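Local coordinates for DNA polymerase III subunit beta (Pseudomonas aeruginosa, PDB 4TSZ), which encircles DNA as a sliding ring that tethers DNA polymerase and other proteins to the template and confers processivity on them, at residues E9-P14 and V87-R92; V34-V37 and Q42-L45; R74-I79 and Q96-K101; K81-D86 and G103-T108. All coordinates share one frame; numbering follows the deposited sequence.

Contact 1 (E9-P14 and V87-R92); sequences EALLKP and VLIDIR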
loop_
_atom_site.group_PDB
_atom_site.type_symbol
_atom_site.label_atom_id
_atom_site.label_comp_id
_atom_site.label_asym_id
_atom_site.label_seq_id
_atom_site.Cartn_x
_atom_site.Cartn_y
_atom_site.Cartn_z
ATOM N N GLU E 9 23.927 -5.493 9.862
ATOM C CA GLU E 9 23.606 -4.126 9.438
ATOM C C GLU E 9 24.555 -3.581 8.382
ATOM O O GLU E 9 24.107 -2.850 7.497
ATOM C CB GLU E 9 23.497 -3.177 10.648
ATOM C CG GLU E 9 22.335 -3.497 11.585
ATOM C CD GLU E 9 22.477 -4.751 12.436
ATOM O OE1 GLU E 9 23.627 -5.218 12.625
ATOM O OE2 GLU E 9 21.436 -5.281 12.892
ATOM N N ALA E 10 25.847 -3.950 8.461
ATOM C CA ALA E 10 26.873 -3.531 7.501
ATOM C C ALA E 10 26.604 -4.130 6.116
ATOM O O ALA E 10 26.812 -3.446 5.117
ATOM C CB ALA E 10 28.257 -3.934 7.995
ATOM N N LEU E 11 26.107 -5.388 6.064
ATOM C CA LEU E 11 25.762 -6.064 4.817
ATOM C C LEU E 11 24.409 -5.579 4.304
ATOM O O LEU E 11 24.262 -5.340 3.102
ATOM C CB LEU E 11 25.762 -7.599 5.010
ATOM C CG LEU E 11 25.341 -8.471 3.800
ATOM C CD1 LEU E 11 26.303 -8.306 2.618
ATOM C CD2 LEU E 11 25.205 -9.926 4.194
ATOM N N LEU E 12 23.426 -5.449 5.213
ATOM C CA LEU E 12 22.057 -5.045 4.886
ATOM C C LEU E 12 21.932 -3.713 4.153
ATOM O O LEU E 12 21.186 -3.657 3.172
ATOM C CB LEU E 12 21.153 -5.090 6.129
ATOM C CG LEU E 12 19.639 -5.067 5.917
ATOM C CD1 LEU E 12 19.164 -6.251 5.069
ATOM C CD2 LEU E 12 18.916 -5.041 7.250
ATOM N N LYS E 13 22.647 -2.659 4.609
ATOM C CA LYS E 13 22.588 -1.326 3.989
ATOM C C LYS E 13 22.876 -1.344 2.468
ATOM O O LYS E 13 21.942 -1.054 1.711
ATOM C CB LYS E 13 23.414 -0.276 4.763
ATOM N N PRO E 14 24.077 -1.773 1.979
ATOM C CA PRO E 14 24.293 -1.827 0.520
ATOM C C PRO E 14 23.443 -2.867 -0.205
ATOM O O PRO E 14 23.046 -2.631 -1.346
ATOM C CB PRO E 14 25.786 -2.152 0.402
ATOM C CG PRO E 14 26.130 -2.831 1.661
ATOM C CD PRO E 14 25.304 -2.171 2.703
ATOM N N VAL E 87 24.055 -9.545 14.508
ATOM C CA VAL E 87 24.739 -10.841 14.382
ATOM C C VAL E 87 25.908 -10.779 13.367
ATOM O O VAL E 87 25.839 -10.027 12.382
ATOM C CB VAL E 87 23.745 -12.008 14.084
ATOM C CG1 VAL E 87 23.241 -11.992 12.638
ATOM C CG2 VAL E 87 24.345 -13.372 14.427
ATOM N N LEU E 88 26.984 -11.554 13.627
ATOM C CA LEU E 88 28.110 -11.672 12.701
ATOM C C LEU E 88 27.762 -12.786 11.700
ATOM O O LEU E 88 27.412 -13.904 12.102
ATOM C CB LEU E 88 29.417 -11.992 13.436
ATOM C CG LEU E 88 30.701 -11.981 12.577
ATOM C CD1 LEU E 88 31.054 -10.568 12.099
ATOM C CD2 LEU E 88 31.870 -12.581 13.340
ATOM N N ILE E 89 27.815 -12.465 10.405
ATOM C CA ILE E 89 27.484 -13.407 9.342
ATOM C C ILE E 89 28.765 -13.916 8.687
ATOM O O ILE E 89 29.608 -13.118 8.268
ATOM C CB ILE E 89 26.518 -12.770 8.302
ATOM C CG1 ILE E 89 25.294 -12.103 8.966
ATOM C CG2 ILE E 89 26.083 -13.787 7.238
ATOM C CD1 ILE E 89 24.534 -11.119 8.042
ATOM N N ASP E 90 28.901 -15.250 8.588
ATOM C CA ASP E 90 30.010 -15.876 7.886
ATOM C C ASP E 90 29.496 -16.294 6.504
ATOM O O ASP E 90 28.488 -17.006 6.404
ATOM C CB ASP E 90 30.578 -17.072 8.661
ATOM C CG ASP E 90 31.848 -17.614 8.028
ATOM O OD1 ASP E 90 31.745 -18.363 7.023
ATOM O OD2 ASP E 90 32.941 -17.270 8.513
ATOM N N ILE E 91 30.155 -15.800 5.442
ATOM C CA ILE E 91 29.775 -16.076 4.053
ATOM C C ILE E 91 30.935 -16.699 3.289
ATOM O O ILE E 91 32.020 -16.120 3.250
ATOM C CB ILE E 91 29.198 -14.811 3.336
ATOM C CG1 ILE E 91 27.871 -14.348 3.998
ATOM C CG2 ILE E 91 28.986 -15.076 1.830
ATOM C CD1 ILE E 91 27.375 -12.956 3.607
ATOM N N ARG E 92 30.701 -17.867 2.664
ATOM C CA ARG E 92 31.723 -18.533 1.851
ATOM C C ARG E 92 31.138 -19.253 0.634
ATOM O O ARG E 92 29.967 -19.651 0.645
ATOM C CB ARG E 92 32.642 -19.457 2.679
ATOM C CG ARG E 92 31.990 -20.731 3.212
ATOM C CD ARG E 92 33.010 -21.744 3.711
ATOM N NE ARG E 92 33.691 -21.315 4.937
ATOM C CZ ARG E 92 34.954 -20.898 4.994
ATOM N NH1 ARG E 92 35.692 -20.834 3.891
ATOM N NH2 ARG E 92 35.488 -20.536 6.152
#
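L11, on helix 8-19, stands over the strand 88-94 with its CA 8.8 Å from the CA of I89, a separation that leaves the two backbones apart and lets side chains fill the space between them. Inside E9-P14 the helical bond from K13 N to E9 O is 3.2 Å long. P14 carries no N-H to bond back to the preceding turn, and the helix is kinked there. From the strand, I89 and I91 point toward the helix while L88 and D90 lie on the other face, the usual alternation of an extended chain.

L11 carries the contact through one methyl. Its CG is anti to the backbone N (chi1 177°), which turns CD2 toward the isoleucines: CD2 ends 3.8 Å from CD1 of I91, the two side chains meeting tip to tip. The same CD2 is 4.1 Å from CD1 of I89, whose side chain lies nearly perpendicular to that of L11. This is a helix packed against an antiparallel sheet in the N-terminal domain, part of the fold of the ring-shaped processivity factors, in which two helices on the inner surface of the ring are backed by two antiparallel sheets. On the side of the second sheet L11 touches L43 and L45, so a leucine, with two methyls on a forked end, suits a position that must serve both sheets. Isoleucine suits the strand: its beta branch fits an extended backbone and its long arm reaches the helix. Near the start of the helix, E9 bends back so that OE2 accepts a hydrogen bond from N of D86, just ahead of V87.

Contact 2 (V34-V37 and Q42-L45); sequences VLLV and QLSL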
loop_
_atom_site.group_PDB
_atom_site.type_symbol
_atom_site.label_atom_id
_atom_site.label_comp_id
_atom_site.label_asym_id
_atom_site.label_seq_id
_atom_site.Cartn_x
_atom_site.Cartn_y
_atom_site.Cartn_z
ATOM N N VAL E 34 22.781 -10.617 -7.271
ATOM C CA VAL E 34 23.685 -9.583 -6.811
ATOM C C VAL E 34 25.106 -10.109 -7.043
ATOM O O VAL E 34 25.403 -11.254 -6.688
ATOM C CB VAL E 34 23.435 -9.103 -5.338
ATOM C CG1 VAL E 34 23.429 -10.255 -4.341
ATOM C CG2 VAL E 34 24.452 -8.049 -4.920
ATOM N N LEU E 35 25.967 -9.295 -7.669
ATOM C CA LEU E 35 27.367 -9.657 -7.866
ATOM C C LEU E 35 28.120 -9.296 -6.571
ATOM O O LEU E 35 28.069 -8.149 -6.132
ATOM C CB LEU E 35 27.976 -8.922 -9.080
ATOM C CG LEU E 35 29.516 -8.991 -9.245
ATOM C CD1 LEU E 35 29.989 -10.400 -9.584
ATOM C CD2 LEU E 35 30.010 -7.984 -10.276
ATOM N N LEU E 36 28.786 -10.288 -5.963
ATOM C CA LEU E 36 29.585 -10.139 -4.742
ATOM C C LEU E 36 31.049 -10.247 -5.149
ATOM O O LEU E 36 31.431 -11.232 -5.773
ATOM C CB LEU E 36 29.236 -11.273 -3.751
ATOM C CG LEU E 36 28.221 -11.037 -2.617
ATOM C CD1 LEU E 36 27.150 -9.981 -2.953
ATOM C CD2 LEU E 36 27.602 -12.349 -2.175
ATOM N N VAL E 37 31.860 -9.222 -4.841
ATOM C CA VAL E 37 33.289 -9.220 -5.167
ATOM C C VAL E 37 34.084 -8.866 -3.909
ATOM O O VAL E 37 33.888 -7.787 -3.338
ATOM C CB VAL E 37 33.666 -8.284 -6.361
ATOM C CG1 VAL E 37 35.180 -8.245 -6.586
ATOM C CG2 VAL E 37 32.955 -8.684 -7.648
ATOM N N GLN E 42 37.832 -5.290 0.996
ATOM C CA GLN E 42 36.640 -4.626 0.484
ATOM C C GLN E 42 35.677 -5.589 -0.183
ATOM O O GLN E 42 36.077 -6.391 -1.034
ATOM C CB GLN E 42 36.978 -3.475 -0.480
ATOM C CG GLN E 42 35.749 -2.601 -0.834
ATOM C CD GLN E 42 36.040 -1.521 -1.848
ATOM O OE1 GLN E 42 36.211 -1.787 -3.042
ATOM N NE2 GLN E 42 36.058 -0.273 -1.400
ATOM N N LEU E 43 34.394 -5.472 0.196
ATOM C CA LEU E 43 33.291 -6.192 -0.414
ATOM C C LEU E 43 32.515 -5.190 -1.277
ATOM O O LEU E 43 32.137 -4.117 -0.800
ATOM C CB LEU E 43 32.357 -6.844 0.637
ATOM C CG LEU E 43 31.035 -7.454 0.107
ATOM C CD1 LEU E 43 31.279 -8.733 -0.715
ATOM C CD2 LEU E 43 30.064 -7.724 1.243
ATOM N N SER E 44 32.287 -5.548 -2.544
ATOM C CA SER E 44 31.489 -4.749 -3.470
ATOM C C SER E 44 30.259 -5.556 -3.818
ATOM O O SER E 44 30.356 -6.770 -4.023
ATOM C CB SER E 44 32.279 -4.405 -4.731
ATOM O OG SER E 44 33.343 -3.516 -4.427
ATOM N N LEU E 45 29.095 -4.895 -3.847
ATOM C CA LEU E 45 27.806 -5.519 -4.169
ATOM C C LEU E 45 27.240 -4.790 -5.374
ATOM O O LEU E 45 27.095 -3.570 -5.330
ATOM C CB LEU E 45 26.812 -5.459 -2.973
ATOM C CG LEU E 45 27.227 -6.160 -1.671
ATOM C CD1 LEU E 45 27.964 -5.208 -0.742
ATOM C CD2 LEU E 45 26.013 -6.703 -0.948
HETATM O O HOH W 1 35.454 -5.412 -3.669
#
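The peptide groups of V37 and S44 are the flat groups that meet between strands 33-39 and 42-48, and they meet at their edges. N of V37 donates to O of S44 over 3.0 Å, and N of S44 returns a bond to O of V37 over 2.9 Å; these reciprocal bonds make the two residues an antiparallel hydrogen-bonded pair. Both donors lie in the carbonyl plane, with C=O...N angles of 153° and 154°. O of V37 has further company: a water donates to it at 2.9 Å and also bonds to OG of S44, while the CA of L43 makes a CA-H...O contact with it.

One face of the sheet carries the side chains of V37 and S44. It is partly exposed, and serine suits it because its short side chain leaves room for the valine while its hydroxyl engages the water. The other face is buried and aliphatic. There L36 and L45 form a non-hydrogen-bonded pair, lying alongside with tips turned alike, CD1 of L36 4.0 Å from CD2 of L45. V34 adds its CG2, which rests 4.0 Å from CB of L45. L43 completes the row, its CD1 4.3 Å from CG of L36. Branched residues fill this face closely, and L45 also packs on P14 of helix 8-19.

The axes of the two short segments approach to 4.8 Å at 166°, as in adjacent antiparallel strands; joined by a short turn, they form a beta hairpin, here within an antiparallel sheet that continues from the N-terminal into the central domain.

Contact 3 (R74-I79 and Q96-K101); sequences RKLMDI and QKLLVK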
loop_
_atom_site.group_PDB
_atom_site.type_symbol
_atom_site.label_atom_id
_atom_site.label_comp_id
_atom_site.label_asym_id
_atom_site.label_seq_id
_atom_site.Cartn_x
_atom_site.Cartn_y
_atom_site.Cartn_z
ATOM N N ARG E 74 17.219 -10.847 -3.829
ATOM C CA ARG E 74 16.071 -10.782 -2.912
ATOM C C ARG E 74 16.203 -11.799 -1.775
ATOM O O ARG E 74 16.013 -11.435 -0.614
ATOM C CB ARG E 74 14.734 -10.936 -3.679
ATOM C CG ARG E 74 13.456 -10.841 -2.817
ATOM C CD ARG E 74 13.064 -9.419 -2.443
ATOM N NE ARG E 74 12.620 -8.640 -3.601
ATOM C CZ ARG E 74 11.474 -7.967 -3.659
ATOM N NH1 ARG E 74 10.644 -7.962 -2.623
ATOM N NH2 ARG E 74 11.153 -7.288 -4.752
ATOM N N LYS E 75 16.583 -13.049 -2.105
ATOM C CA LYS E 75 16.779 -14.101 -1.108
ATOM C C LYS E 75 17.858 -13.741 -0.089
ATOM O O LYS E 75 17.597 -13.862 1.105
ATOM C CB LYS E 75 17.057 -15.464 -1.760
ATOM C CG LYS E 75 15.787 -16.231 -2.068
ATOM C CD LYS E 75 16.086 -17.432 -2.905
ATOM C CE LYS E 75 14.838 -18.073 -3.437
ATOM N NZ LYS E 75 15.135 -18.884 -4.646
ATOM N N LEU E 76 19.048 -13.267 -0.546
ATOM C CA LEU E 76 20.135 -12.882 0.358
ATOM C C LEU E 76 19.729 -11.701 1.244
ATOM O O LEU E 76 20.020 -11.721 2.441
ATOM C CB LEU E 76 21.451 -12.607 -0.393
ATOM C CG LEU E 76 22.698 -12.293 0.477
ATOM C CD1 LEU E 76 23.168 -13.515 1.276
ATOM C CD2 LEU E 76 23.838 -11.755 -0.376
ATOM N N MET E 77 19.031 -10.700 0.667
ATOM C CA MET E 77 18.535 -9.545 1.414
ATOM C C MET E 77 17.525 -9.996 2.486
ATOM O O MET E 77 17.664 -9.586 3.639
ATOM C CB MET E 77 17.918 -8.509 0.470
ATOM C CG MET E 77 17.579 -7.200 1.156
ATOM S SD MET E 77 16.455 -6.203 0.147
ATOM N N ASP E 78 16.554 -10.871 2.117
ATOM C CA ASP E 78 15.534 -11.392 3.033
ATOM C C ASP E 78 16.140 -12.194 4.173
ATOM O O ASP E 78 15.682 -12.065 5.307
ATOM C CB ASP E 78 14.462 -12.211 2.290
ATOM C CG ASP E 78 13.528 -11.408 1.396
ATOM O OD1 ASP E 78 13.519 -10.159 1.507
ATOM O OD2 ASP E 78 12.816 -12.027 0.579
ATOM N N ILE E 79 17.198 -12.988 3.883
ATOM C CA ILE E 79 17.915 -13.769 4.894
ATOM C C ILE E 79 18.601 -12.783 5.852
ATOM O O ILE E 79 18.412 -12.886 7.064
ATOM C CB ILE E 79 18.894 -14.780 4.237
ATOM C CG1 ILE E 79 18.136 -15.991 3.657
ATOM C CG2 ILE E 79 19.997 -15.220 5.213
ATOM C CD1 ILE E 79 18.860 -16.707 2.534
ATOM N N GLN E 96 30.070 -24.206 -5.979
ATOM C CA GLN E 96 29.038 -23.427 -6.682
ATOM C C GLN E 96 27.785 -23.086 -5.830
ATOM O O GLN E 96 26.699 -22.832 -6.372
ATOM C CB GLN E 96 28.683 -24.053 -8.048
ATOM N N LYS E 97 27.951 -23.067 -4.494
ATOM C CA LYS E 97 26.887 -22.723 -3.554
ATOM C C LYS E 97 27.380 -21.676 -2.572
ATOM O O LYS E 97 28.560 -21.675 -2.211
ATOM C CB LYS E 97 26.357 -23.965 -2.790
ATOM C CG LYS E 97 25.693 -25.046 -3.656
ATOM C CD LYS E 97 24.428 -24.565 -4.374
ATOM C CE LYS E 97 23.970 -25.520 -5.448
ATOM N NZ LYS E 97 23.093 -26.582 -4.894
ATOM N N LEU E 98 26.491 -20.770 -2.161
ATOM C CA LEU E 98 26.835 -19.777 -1.153
ATOM C C LEU E 98 26.379 -20.279 0.218
ATOM O O LEU E 98 25.195 -20.565 0.418
ATOM C CB LEU E 98 26.256 -18.387 -1.443
ATOM C CG LEU E 98 26.904 -17.255 -0.630
ATOM C CD1 LEU E 98 28.145 -16.709 -1.340
ATOM C CD2 LEU E 98 25.912 -16.143 -0.334
ATOM N N LEU E 99 27.339 -20.409 1.141
ATOM C CA LEU E 99 27.126 -20.885 2.497
ATOM C C LEU E 99 27.078 -19.695 3.442
ATOM O O LEU E 99 28.038 -18.931 3.543
ATOM C CB LEU E 99 28.248 -21.871 2.891
ATOM C CG LEU E 99 28.054 -23.358 2.532
ATOM C CD1 LEU E 99 27.886 -23.584 1.022
ATOM C CD2 LEU E 99 29.234 -24.188 3.021
ATOM N N VAL E 100 25.935 -19.516 4.097
ATOM C CA VAL E 100 25.680 -18.420 5.031
ATOM C C VAL E 100 25.481 -19.009 6.427
ATOM O O VAL E 100 24.628 -19.885 6.603
ATOM C CB VAL E 100 24.464 -17.556 4.576
ATOM C CG1 VAL E 100 24.249 -16.373 5.506
ATOM C CG2 VAL E 100 24.621 -17.079 3.132
ATOM N N LYS E 101 26.284 -18.552 7.402
ATOM C CA LYS E 101 26.212 -18.986 8.801
ATOM C C LYS E 101 26.106 -17.763 9.705
ATOM O O LYS E 101 26.898 -16.825 9.576
ATOM C CB LYS E 101 27.452 -19.811 9.208
ATOM C CG LYS E 101 27.500 -21.215 8.647
ATOM C CD LYS E 101 28.776 -21.919 9.081
#
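L98 is the first residue of Q96-K101 to meet the helix at R74-I79, and it does so with a methyl: CD2 lies 4.1 Å from CD1 of L76, one leucine side chain set crosswise to the other. L76 has its CG anti to the backbone N (chi1 -176°), which brings CD1 to the strand, while CD2 turns to L36 and V34. At L99 the chain turns its side chain to the far face of the sheet. V100 brings the next inward side chain and uses both its methyls, CG2 lying 4.3 Å from CD1 of L76 and CG1 4.4 Å from CG2 of I79. L98 and V100, alternate residues of the strand, thus face L76 and I79, with L76 touching both; all four are aliphatic, as suits a buried seam held by apolar packing.

Toward the second subunit the chemistry changes: NZ of K75 forms salt bridges with E300 and E302 of that subunit. I79 also reaches I274 there. The axes of the short helix and strand lie 11.5 Å apart at only 10°, nearly parallel: the helix-on-sheet packing of the N-terminal domain of this bacterial processivity ring.

Contact 4 (K81-D86 and G103-T108); sequences KSLPND and GRSRFT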
loop_
_atom_site.group_PDB
_atom_site.type_symbol
_atom_site.label_atom_id
_atom_site.label_comp_id
_atom_site.label_asym_id
_atom_site.label_seq_id
_atom_site.Cartn_x
_atom_site.Cartn_y
_atom_site.Cartn_z
ATOM N N LYS E 81 17.914 -9.505 6.427
ATOM C CA LYS E 81 16.887 -8.777 7.182
ATOM C C LYS E 81 16.271 -9.627 8.324
ATOM O O LYS E 81 16.019 -9.106 9.415
ATOM C CB LYS E 81 15.767 -8.303 6.240
ATOM C CG LYS E 81 15.532 -6.797 6.255
ATOM C CD LYS E 81 14.489 -6.352 5.222
ATOM C CE LYS E 81 15.018 -6.280 3.801
ATOM N NZ LYS E 81 14.098 -5.535 2.903
ATOM N N SER E 82 16.050 -10.925 8.070
ATOM C CA SER E 82 15.451 -11.865 9.022
ATOM C C SER E 82 16.389 -12.315 10.154
ATOM O O SER E 82 15.919 -12.852 11.160
ATOM C CB SER E 82 14.896 -13.078 8.283
ATOM O OG SER E 82 15.958 -13.834 7.726
ATOM N N LEU E 83 17.707 -12.121 9.988
ATOM C CA LEU E 83 18.689 -12.512 10.998
ATOM C C LEU E 83 18.618 -11.624 12.248
ATOM O O LEU E 83 18.182 -10.475 12.131
ATOM C CB LEU E 83 20.104 -12.518 10.402
ATOM C CG LEU E 83 20.445 -13.734 9.537
ATOM C CD1 LEU E 83 21.734 -13.521 8.798
ATOM C CD2 LEU E 83 20.496 -15.014 10.359
ATOM N N PRO E 84 18.989 -12.128 13.455
ATOM C CA PRO E 84 18.901 -11.275 14.659
ATOM C C PRO E 84 19.783 -10.037 14.554
ATOM O O PRO E 84 20.868 -10.105 13.972
ATOM C CB PRO E 84 19.372 -12.191 15.796
ATOM C CG PRO E 84 19.290 -13.568 15.259
ATOM C CD PRO E 84 19.523 -13.466 13.788
ATOM N N ASN E 85 19.309 -8.907 15.105
ATOM C CA ASN E 85 20.025 -7.626 15.099
ATOM C C ASN E 85 21.451 -7.774 15.599
ATOM O O ASN E 85 21.684 -8.449 16.599
ATOM C CB ASN E 85 19.272 -6.564 15.923
ATOM C CG ASN E 85 17.973 -6.063 15.320
ATOM O OD1 ASN E 85 17.730 -6.148 14.110
ATOM N ND2 ASN E 85 17.111 -5.501 16.152
ATOM N N ASP E 86 22.402 -7.206 14.845
ATOM C CA ASP E 86 23.836 -7.160 15.148
ATOM C C ASP E 86 24.631 -8.480 15.105
ATOM O O ASP E 86 25.782 -8.514 15.545
ATOM C CB ASP E 86 24.102 -6.294 16.391
ATOM C CG ASP E 86 23.522 -4.893 16.274
ATOM O OD1 ASP E 86 24.074 -4.088 15.490
ATOM O OD2 ASP E 86 22.500 -4.610 16.953
ATOM N N GLY E 103 24.944 -17.319 13.893
ATOM C CA GLY E 103 24.454 -17.895 15.135
ATOM C C GLY E 103 24.114 -19.356 14.929
ATOM O O GLY E 103 24.941 -20.123 14.422
ATOM N N ARG E 104 22.862 -19.722 15.233
ATOM C CA ARG E 104 22.367 -21.091 15.077
ATOM C C ARG E 104 21.670 -21.312 13.720
ATOM O O ARG E 104 21.104 -22.387 13.487
ATOM C CB ARG E 104 21.464 -21.479 16.268
ATOM C CG ARG E 104 22.211 -21.519 17.598
ATOM C CD ARG E 104 22.212 -22.908 18.202
ATOM N NE ARG E 104 21.105 -23.073 19.140
ATOM C CZ ARG E 104 20.747 -24.230 19.687
ATOM N NH1 ARG E 104 21.400 -25.346 19.384
ATOM N NH2 ARG E 104 19.726 -24.283 20.528
ATOM N N SER E 105 21.747 -20.307 12.815
ATOM C CA SER E 105 21.145 -20.355 11.478
ATOM C C SER E 105 22.172 -20.672 10.385
ATOM O O SER E 105 23.278 -20.130 10.384
ATOM C CB SER E 105 20.434 -19.045 11.155
ATOM O OG SER E 105 19.608 -18.624 12.222
ATOM N N ARG E 106 21.783 -21.561 9.458
ATOM C CA ARG E 106 22.590 -21.984 8.320
ATOM C C ARG E 106 21.747 -21.891 7.056
ATOM O O ARG E 106 20.584 -22.284 7.062
ATOM C CB ARG E 106 23.112 -23.415 8.523
ATOM C CG ARG E 106 24.221 -23.526 9.562
ATOM C CD ARG E 106 24.594 -24.975 9.838
ATOM N NE ARG E 106 25.541 -25.509 8.855
ATOM C CZ ARG E 106 26.865 -25.516 9.005
ATOM N NH1 ARG E 106 27.418 -25.017 10.105
ATOM N NH2 ARG E 106 27.644 -26.020 8.058
ATOM N N PHE E 107 22.334 -21.349 5.980
ATOM C CA PHE E 107 21.675 -21.195 4.685
ATOM C C PHE E 107 22.597 -21.594 3.552
ATOM O O PHE E 107 23.788 -21.273 3.579
ATOM C CB PHE E 107 21.207 -19.741 4.458
ATOM C CG PHE E 107 20.357 -19.150 5.557
ATOM C CD1 PHE E 107 20.946 -18.519 6.651
ATOM C CD2 PHE E 107 18.966 -19.223 5.502
ATOM C CE1 PHE E 107 20.161 -17.988 7.677
ATOM C CE2 PHE E 107 18.180 -18.688 6.533
ATOM C CZ PHE E 107 18.786 -18.074 7.612
ATOM N N THR E 108 22.036 -22.264 2.538
ATOM C CA THR E 108 22.738 -22.654 1.322
ATOM C C THR E 108 21.969 -22.059 0.145
ATOM O O THR E 108 20.795 -22.365 -0.027
ATOM C CB THR E 108 22.946 -24.178 1.218
ATOM O OG1 THR E 108 23.680 -24.617 2.357
ATOM C CG2 THR E 108 23.720 -24.570 -0.042
#
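L83 meets S105 and F107 through a single methyl. Its CD2 comes to the edge of the F107 ring, near the ring plane, 4.0 Å from CE1, the two side chains running antiparallel alongside one another. The same CD2 is 4.1 Å from CB of S105, whose small side chain leaves the leucine room beside the ring. The broad ring of F107, also touched by I79 and V100, fills the buried inner side of strand 105-110.

L83 is the first residue to leave the helical conformation at the end of helix 73-82. Its chi1 of -78° sets CG beside the backbone N; CD1 takes the extended position (chi2 169°), and CD2 is the branch turned to S105 and F107. Just before it, S82 OG bonds to O of D78 and O of I79, tying the serine to the last helical turn; the ring of P84 suits the extended chain beyond.

Farther out, S82 O accepts a hydrogen bond from R271 of the second subunit, whose E307 forms a salt bridge with R104. Strand 105-110 is the outermost of its sheet within the chain: one side pairs with strand 97-102, S105-T108 pair antiparallel with a strand of the second subunit, and the end of helix 73-82 packs over its inner face.

In the fold
Contacts 1, 3 and 4 are buried and apolar, and their strands are successive neighbours in one antiparallel sheet; contacts 3 and 4 both draw on helix 73-82, whereas contact 1 uses helix 8-19. Contact 2 belongs to the other sheet of the N-terminal domain and differs in chemistry: it is partly buried and joined by backbone hydrogen bonds and a water, with leucines and valine on its inner face. That face reaches contact 1 through L11 and contact 3 through L76, while contacts 2 and 4 do not touch, their nearest atoms about 11 Å apart. Toward the subunit interface, contacts 3 and 4 add charged partners on the second subunit, which does not touch contacts 1 and 2.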